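Fructosyl amine: oxygen oxidoreductase (Aspergillus fumigatus, PDB 3DJE) is an FAD-dependent fructosamine oxidase (Amadoriase II) that deglycates fructosyl amino acids, oxidising the Amadori product with molecular oxygen as electron acceptor. Local coordinates at residues Thr237-Leu243 with Gly273-Asp279; Leu346-His350 with Leu376-Met381. The contacts are given in a common frame with arbitrary orientation. Where two conformers were deposited one is given. Residues are numbered along the deposited sequence.

Contact 1 (Thr237-Leu243 with Gly273-Asp279); sequences TLVHIAL and GEIKICD
Residues 237-242 and 274-279 run antiparallel as neighbouring strands of the mixed sheet that flanks the flavin, their axes 4.3 Å apart at closest approach and 153° between their N-to-C directions. Val239-Ile277 and Ile241-Ile275 are hydrogen-bonded pairs: Val239 N to Ile277 O 3.0 Å, Ile277 N to Val239 O 2.9 Å, Ile241 N to Ile275 O 2.9 Å and Ile275 N to Ile241 O 2.8 Å. His240-Lys276 and Ala242-Glu274 are the non-hydrogen-bonded pairs, with CA atoms 4.5 and 4.2 Å apart. Leu243 N donates a further hydrogen bond to Gly273 O (3.0 Å).

Val239, Ile241, Ile275 and Ile277 share one face, where Ile241 CD1 meets Ile277 CD1 at 3.7 Å and both residues pack on helix 307-320. On the other face His240 (m) gives a hydrogen bond from ND1 to Glu274 OE1 (2.8 Å); Arg433 pairs with Glu274 OE2. Lys276 NZ leads away, hydrogen-bonded to Asn52 O and salt-bridged to Asp50. Bordering the active site, the side chains of Leu238 and Cys278 lie about 4 Å from FAD and about 5 Å from FSA, respectively. Thr237 OG1 donates to Asp279 OD1 (2.6 Å), while a water links Thr237 N (3.0 Å) to Asp279 O (2.7 Å).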
loop_
_atom_site.group_PDB
_atom_site.type_symbol
_atom_site.label_atom_id
_atom_site.label_comp_id
_atom_site.label_asym_id
_atom_site.label_seq_id
_atom_site.Cartn_x
_atom_site.Cartn_y
_atom_site.Cartn_z
ATOM N N THR A 237 6.699 2.931 8.413
ATOM C CA THR A 237 7.473 2.118 9.309
ATOM C C THR A 237 6.576 1.058 9.949
ATOM O O THR A 237 5.413 1.316 10.265
ATOM C CB THR A 237 8.134 3.014 10.404
ATOM O OG1 THR A 237 7.221 4.059 10.781
ATOM C CG2 THR A 237 9.379 3.660 9.842
ATOM N N LEU A 238 7.114 -0.146 10.111
ATOM C CA LEU A 238 6.375 -1.240 10.735
ATOM C C LEU A 238 7.309 -2.121 11.563
ATOM O O LEU A 238 8.508 -2.256 11.248
ATOM C CB LEU A 238 5.643 -2.082 9.669
ATOM C CG LEU A 238 6.483 -2.983 8.745
ATOM C CD1 LEU A 238 6.724 -4.383 9.307
ATOM C CD2 LEU A 238 5.838 -3.076 7.343
ATOM N N VAL A 239 6.749 -2.713 12.614
ATOM C CA VAL A 239 7.464 -3.686 13.443
ATOM C C VAL A 239 6.547 -4.873 13.735
ATOM O O VAL A 239 5.329 -4.757 13.604
ATOM C CB VAL A 239 7.959 -3.076 14.805
ATOM C CG1 VAL A 239 8.773 -1.818 14.572
ATOM C CG2 VAL A 239 6.784 -2.817 15.766
ATOM N N HIS A 240 7.143 -5.999 14.121
ATOM C CA HIS A 240 6.416 -7.129 14.708
ATOM C C HIS A 240 6.889 -7.353 16.150
ATOM O O HIS A 240 8.076 -7.190 16.449
ATOM C CB HIS A 240 6.717 -8.415 13.942
ATOM C CG HIS A 240 6.230 -8.432 12.521
ATOM N ND1 HIS A 240 6.239 -9.581 11.758
ATOM C CD2 HIS A 240 5.701 -7.461 11.735
ATOM C CE1 HIS A 240 5.762 -9.310 10.551
ATOM N NE2 HIS A 240 5.417 -8.035 10.516
ATOM N N ILE A 241 5.961 -7.763 17.003
ATOM C CA ILE A 241 6.270 -8.324 18.326
ATOM C C ILE A 241 5.764 -9.772 18.380
ATOM O O ILE A 241 4.599 -10.026 18.094
ATOM C CB ILE A 241 5.644 -7.467 19.448
ATOM C CG1 ILE A 241 6.399 -6.142 19.538
ATOM C CG2 ILE A 241 5.660 -8.203 20.822
ATOM C CD1 ILE A 241 5.757 -5.115 20.460
ATOM N N ALA A 242 6.651 -10.709 18.730
ATOM C CA ALA A 242 6.279 -12.129 18.822
ATOM C C ALA A 242 5.712 -12.478 20.188
ATOM O O ALA A 242 6.403 -12.353 21.210
ATOM C CB ALA A 242 7.470 -13.031 18.513
ATOM N N LEU A 243 4.462 -12.913 20.206
ATOM C CA LEU A 243 3.837 -13.380 21.440
ATOM C C LEU A 243 4.317 -14.789 21.759
ATOM O O LEU A 243 4.552 -15.592 20.852
ATOM C CB LEU A 243 2.316 -13.359 21.310
ATOM C CG LEU A 243 1.611 -12.021 21.071
ATOM C CD1 LEU A 243 0.141 -12.254 20.831
ATOM C CD2 LEU A 243 1.821 -11.083 22.251
ATOM N N GLY A 273 2.860 -15.968 15.516
ATOM C CA GLY A 273 2.186 -15.285 16.616
ATOM C C GLY A 273 2.647 -13.842 16.751
ATOM O O GLY A 273 2.668 -13.286 17.857
ATOM N N GLU A 274 3.003 -13.229 15.624
ATOM C CA GLU A 274 3.533 -11.867 15.626
ATOM C C GLU A 274 2.459 -10.826 15.401
ATOM O O GLU A 274 1.674 -10.939 14.468
ATOM C CB GLU A 274 4.634 -11.721 14.573
ATOM C CG GLU A 274 5.924 -12.452 14.990
ATOM C CD GLU A 274 7.014 -12.437 13.951
ATOM O OE1 GLU A 274 6.748 -12.186 12.743
ATOM O OE2 GLU A 274 8.172 -12.706 14.349
ATOM N N ILE A 275 2.424 -9.825 16.278
ATOM C CA ILE A 275 1.548 -8.656 16.093
ATOM C C ILE A 275 2.313 -7.616 15.293
ATOM O O ILE A 275 3.405 -7.201 15.688
ATOM C CB ILE A 275 1.097 -8.029 17.446
ATOM C CG1 ILE A 275 0.212 -9.019 18.222
ATOM C CG2 ILE A 275 0.337 -6.695 17.220
ATOM C CD1 ILE A 275 -0.066 -8.609 19.705
ATOM N N LYS A 276 1.738 -7.203 14.167
ATOM C CA LYS A 276 2.285 -6.109 13.389
ATOM C C LYS A 276 1.729 -4.771 13.881
ATOM O O LYS A 276 0.509 -4.601 14.020
ATOM C CB LYS A 276 1.967 -6.295 11.904
ATOM C CG LYS A 276 2.642 -5.240 11.026
ATOM C CD LYS A 276 2.072 -5.239 9.639
ATOM C CE LYS A 276 1.583 -3.863 9.278
ATOM N NZ LYS A 276 0.610 -3.996 8.176
ATOM N N ILE A 277 2.637 -3.825 14.110
ATOM C CA ILE A 277 2.299 -2.487 14.620
ATOM C C ILE A 277 2.939 -1.419 13.737
ATOM O O ILE A 277 4.120 -1.519 13.390
ATOM C CB ILE A 277 2.830 -2.282 16.074
ATOM C CG1 ILE A 277 2.331 -3.395 16.997
ATOM C CG2 ILE A 277 2.416 -0.916 16.624
ATOM C CD1 ILE A 277 3.437 -4.060 17.757
ATOM N N CYS A 278 2.155 -0.403 13.386
ATOM C CA CYS A 278 2.662 0.767 12.671
ATOM C C CYS A 278 2.426 2.023 13.496
ATOM O O CYS A 278 1.322 2.230 13.998
ATOM C CB CYS A 278 1.952 0.948 11.337
ATOM S SG CYS A 278 2.309 -0.354 10.135
ATOM N N ASP A 279 3.470 2.841 13.624
ATOM C CA ASP A 279 3.339 4.204 14.146
ATOM C C ASP A 279 2.865 5.122 13.027
ATOM O O ASP A 279 3.499 5.192 11.982
ATOM C CB ASP A 279 4.667 4.704 14.734
ATOM C CG ASP A 279 5.838 4.666 13.731
ATOM O OD1 ASP A 279 6.095 3.599 13.111
ATOM O OD2 ASP A 279 6.523 5.709 13.577
HETATM O O HOH W 1 4.143 3.670 9.826
#

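Contact 2 (Leu346-His350 with Leu376-Met381); sequences LIDRH and LIVDAM
A buried, largely apolar strand-to-helix contact sets the edge of the nucleotide-binding sheet against helix 373-382. The extended Leu346-Ile347 belongs to the outermost strand of that sheet, antiparallel to 356-360; the chain then turns a corner at Asp348 (phi/psi -170/163) and goes on through Arg349. Residues 376-381 are regular helix, with Ala380 N bonded to Leu376 O (3.0 Å) and N of Met381 (selenomethionine) to Ile377 O (3.2 Å). The nearest CA pairs are Ile347-Ile377 at 6.2 Å and Asp348-Ala380 at 5.4 Å.

Ile347, with chi1 m and chi2 t, points toward the helix and buries the most surface. Its CD1 lies 3.9 Å from Leu376 CD2, and its CG2 is 3.9 Å from both CA and CG1 of Ile377 and 4.1 Å from Ala380 CB. Ala380 also points toward 346-350, and its CB lies 4.2 Å from Asp348 CA. In this Rossmann-type domain, helix 16-27, which follows the first strand, borders the same packing: Trp17, an FAD-binding residue, touches Ile347, and Thr21 touches Ile377.

Past the corner the contact becomes more polar. Asp348 OD1 takes a weak hydrogen bond from the following Arg349 N (2.8 Å); its OD2 accepts one from Trp395 N. The Arg349 side chain, chi1 m, reaches the last carbonyls of 376-381, CD 3.1 Å from Ala380 O and NE 3.6 Å from Met381 O.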
loop_
_atom_site.group_PDB
_atom_site.type_symbol
_atom_site.label_atom_id
_atom_site.label_comp_id
_atom_site.label_asym_id
_atom_site.label_seq_id
_atom_site.Cartn_x
_atom_site.Cartn_y
_atom_site.Cartn_z
ATOM N N LEU A 346 -3.001 6.989 -10.338
ATOM C CA LEU A 346 -2.517 7.391 -11.652
ATOM C C LEU A 346 -2.512 6.143 -12.540
ATOM O O LEU A 346 -1.566 5.341 -12.529
ATOM C CB LEU A 346 -1.114 8.020 -11.558
ATOM C CG LEU A 346 -0.461 8.450 -12.872
ATOM C CD1 LEU A 346 -1.416 9.218 -13.809
ATOM C CD2 LEU A 346 0.773 9.269 -12.522
ATOM N N ILE A 347 -3.615 5.971 -13.270
ATOM C CA ILE A 347 -3.843 4.803 -14.115
ATOM C C ILE A 347 -4.345 5.334 -15.443
ATOM O O ILE A 347 -5.454 5.872 -15.524
ATOM C CB ILE A 347 -4.873 3.821 -13.471
ATOM C CG1 ILE A 347 -4.302 3.235 -12.166
ATOM C CG2 ILE A 347 -5.299 2.734 -14.466
ATOM C CD1 ILE A 347 -5.359 2.630 -11.229
ATOM N N ASP A 348 -3.502 5.248 -16.469
ATOM C CA ASP A 348 -3.809 5.847 -17.759
ATOM C C ASP A 348 -2.791 5.366 -18.773
ATOM O O ASP A 348 -1.730 4.850 -18.418
ATOM C CB ASP A 348 -3.725 7.371 -17.645
ATOM C CG ASP A 348 -4.504 8.122 -18.752
ATOM O OD1 ASP A 348 -5.130 7.516 -19.658
ATOM O OD2 ASP A 348 -4.489 9.372 -18.701
ATOM N N ARG A 349 -3.131 5.523 -20.045
ATOM C CA ARG A 349 -2.124 5.479 -21.093
ATOM C C ARG A 349 -1.304 6.753 -20.991
ATOM O O ARG A 349 -1.834 7.812 -20.623
ATOM C CB ARG A 349 -2.796 5.436 -22.457
ATOM C CG ARG A 349 -3.969 4.501 -22.476
ATOM C CD ARG A 349 -3.779 3.358 -23.385
ATOM N NE ARG A 349 -4.604 3.516 -24.574
ATOM C CZ ARG A 349 -4.209 4.146 -25.676
ATOM N NH1 ARG A 349 -2.995 4.680 -25.742
ATOM N NH2 ARG A 349 -5.028 4.240 -26.719
ATOM N N HIS A 350 -0.019 6.659 -21.321
ATOM C CA HIS A 350 0.813 7.850 -21.404
ATOM C C HIS A 350 0.326 8.719 -22.592
ATOM O O HIS A 350 0.004 8.184 -23.651
ATOM C CB HIS A 350 2.282 7.469 -21.569
ATOM C CG HIS A 350 3.212 8.617 -21.361
ATOM N ND1 HIS A 350 3.499 9.532 -22.355
ATOM C CD2 HIS A 350 3.889 9.022 -20.262
ATOM C CE1 HIS A 350 4.336 10.438 -21.880
ATOM N NE2 HIS A 350 4.583 10.154 -20.611
ATOM N N LEU A 376 -8.926 -2.405 -13.975
ATOM C CA LEU A 376 -8.915 -0.995 -14.348
ATOM C C LEU A 376 -7.659 -0.647 -15.169
ATOM O O LEU A 376 -7.717 0.122 -16.117
ATOM C CB LEU A 376 -9.012 -0.111 -13.102
ATOM C CG LEU A 376 -9.127 1.391 -13.344
ATOM C CD1 LEU A 376 -10.399 1.749 -14.169
ATOM C CD2 LEU A 376 -9.099 2.129 -11.999
ATOM N N ILE A 377 -6.535 -1.259 -14.815
ATOM C CA ILE A 377 -5.287 -1.034 -15.541
ATOM C C ILE A 377 -5.369 -1.650 -16.954
ATOM O O ILE A 377 -4.915 -1.054 -17.950
ATOM C CB ILE A 377 -4.061 -1.576 -14.743
ATOM C CG1 ILE A 377 -3.890 -0.783 -13.423
ATOM C CG2 ILE A 377 -2.789 -1.537 -15.616
ATOM C CD1 ILE A 377 -3.008 -1.465 -12.376
ATOM N N VAL A 378 -5.959 -2.843 -17.044
ATOM C CA VAL A 378 -6.215 -3.458 -18.368
ATOM C C VAL A 378 -7.212 -2.592 -19.166
ATOM O O VAL A 378 -7.026 -2.367 -20.357
ATOM C CB VAL A 378 -6.648 -4.926 -18.268
ATOM C CG1 VAL A 378 -6.954 -5.506 -19.670
ATOM C CG2 VAL A 378 -5.527 -5.756 -17.630
ATOM N N ASP A 379 -8.265 -2.106 -18.506
ATOM C CA ASP A 379 -9.198 -1.201 -19.167
ATOM C C ASP A 379 -8.483 0.013 -19.772
ATOM O O ASP A 379 -8.799 0.447 -20.876
ATOM C CB ASP A 379 -10.282 -0.749 -18.199
ATOM C CG ASP A 379 -11.351 -1.815 -17.957
ATOM O OD1 ASP A 379 -11.402 -2.853 -18.674
ATOM O OD2 ASP A 379 -12.166 -1.593 -17.031
ATOM N N ALA A 380 -7.504 0.552 -19.050
ATOM C CA ALA A 380 -6.744 1.686 -19.565
ATOM C C ALA A 380 -6.022 1.307 -20.856
ATOM O O ALA A 380 -6.058 2.052 -21.833
ATOM C CB ALA A 380 -5.771 2.205 -18.515
HETATM N N MSE A 381 -5.377 0.142 -20.869
HETATM C CA MSE A 381 -4.693 -0.315 -22.081
HETATM C C MSE A 381 -5.683 -0.419 -23.233
HETATM O O MSE A 381 -5.404 0.034 -24.346
HETATM C CB MSE A 381 -3.989 -1.660 -21.874
HETATM C CG MSE A 381 -3.155 -2.070 -23.089
HETATM SE SE MSE A 381 -2.748 -3.974 -23.279
HETATM C CE MSE A 381 -4.520 -4.742 -23.085
#

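Overall arrangement
The two contacts lie on opposite sides of the chain's centre, with their own centres 35 Å apart and nearest atoms about 21 Å apart. Both segments of contact 1 precede those of contact 2, and the two share no strand or helix. Contact 1 joins two strands of the mixed sheet containing 232-242 and 274-289. Contact 2 belongs to the Rossmann-type sheet, where helix 373-382 packs beside helix 16-27. Strand 331-339 pairs with strand 232-242 of contact 1 and is followed along the chain by strand 346-347 of contact 2. Contact 1 borders the flavin and FSA, whereas contact 2 lies on the nucleotide-binding side, with the side chain of Ile377 about 8 Å from FAD.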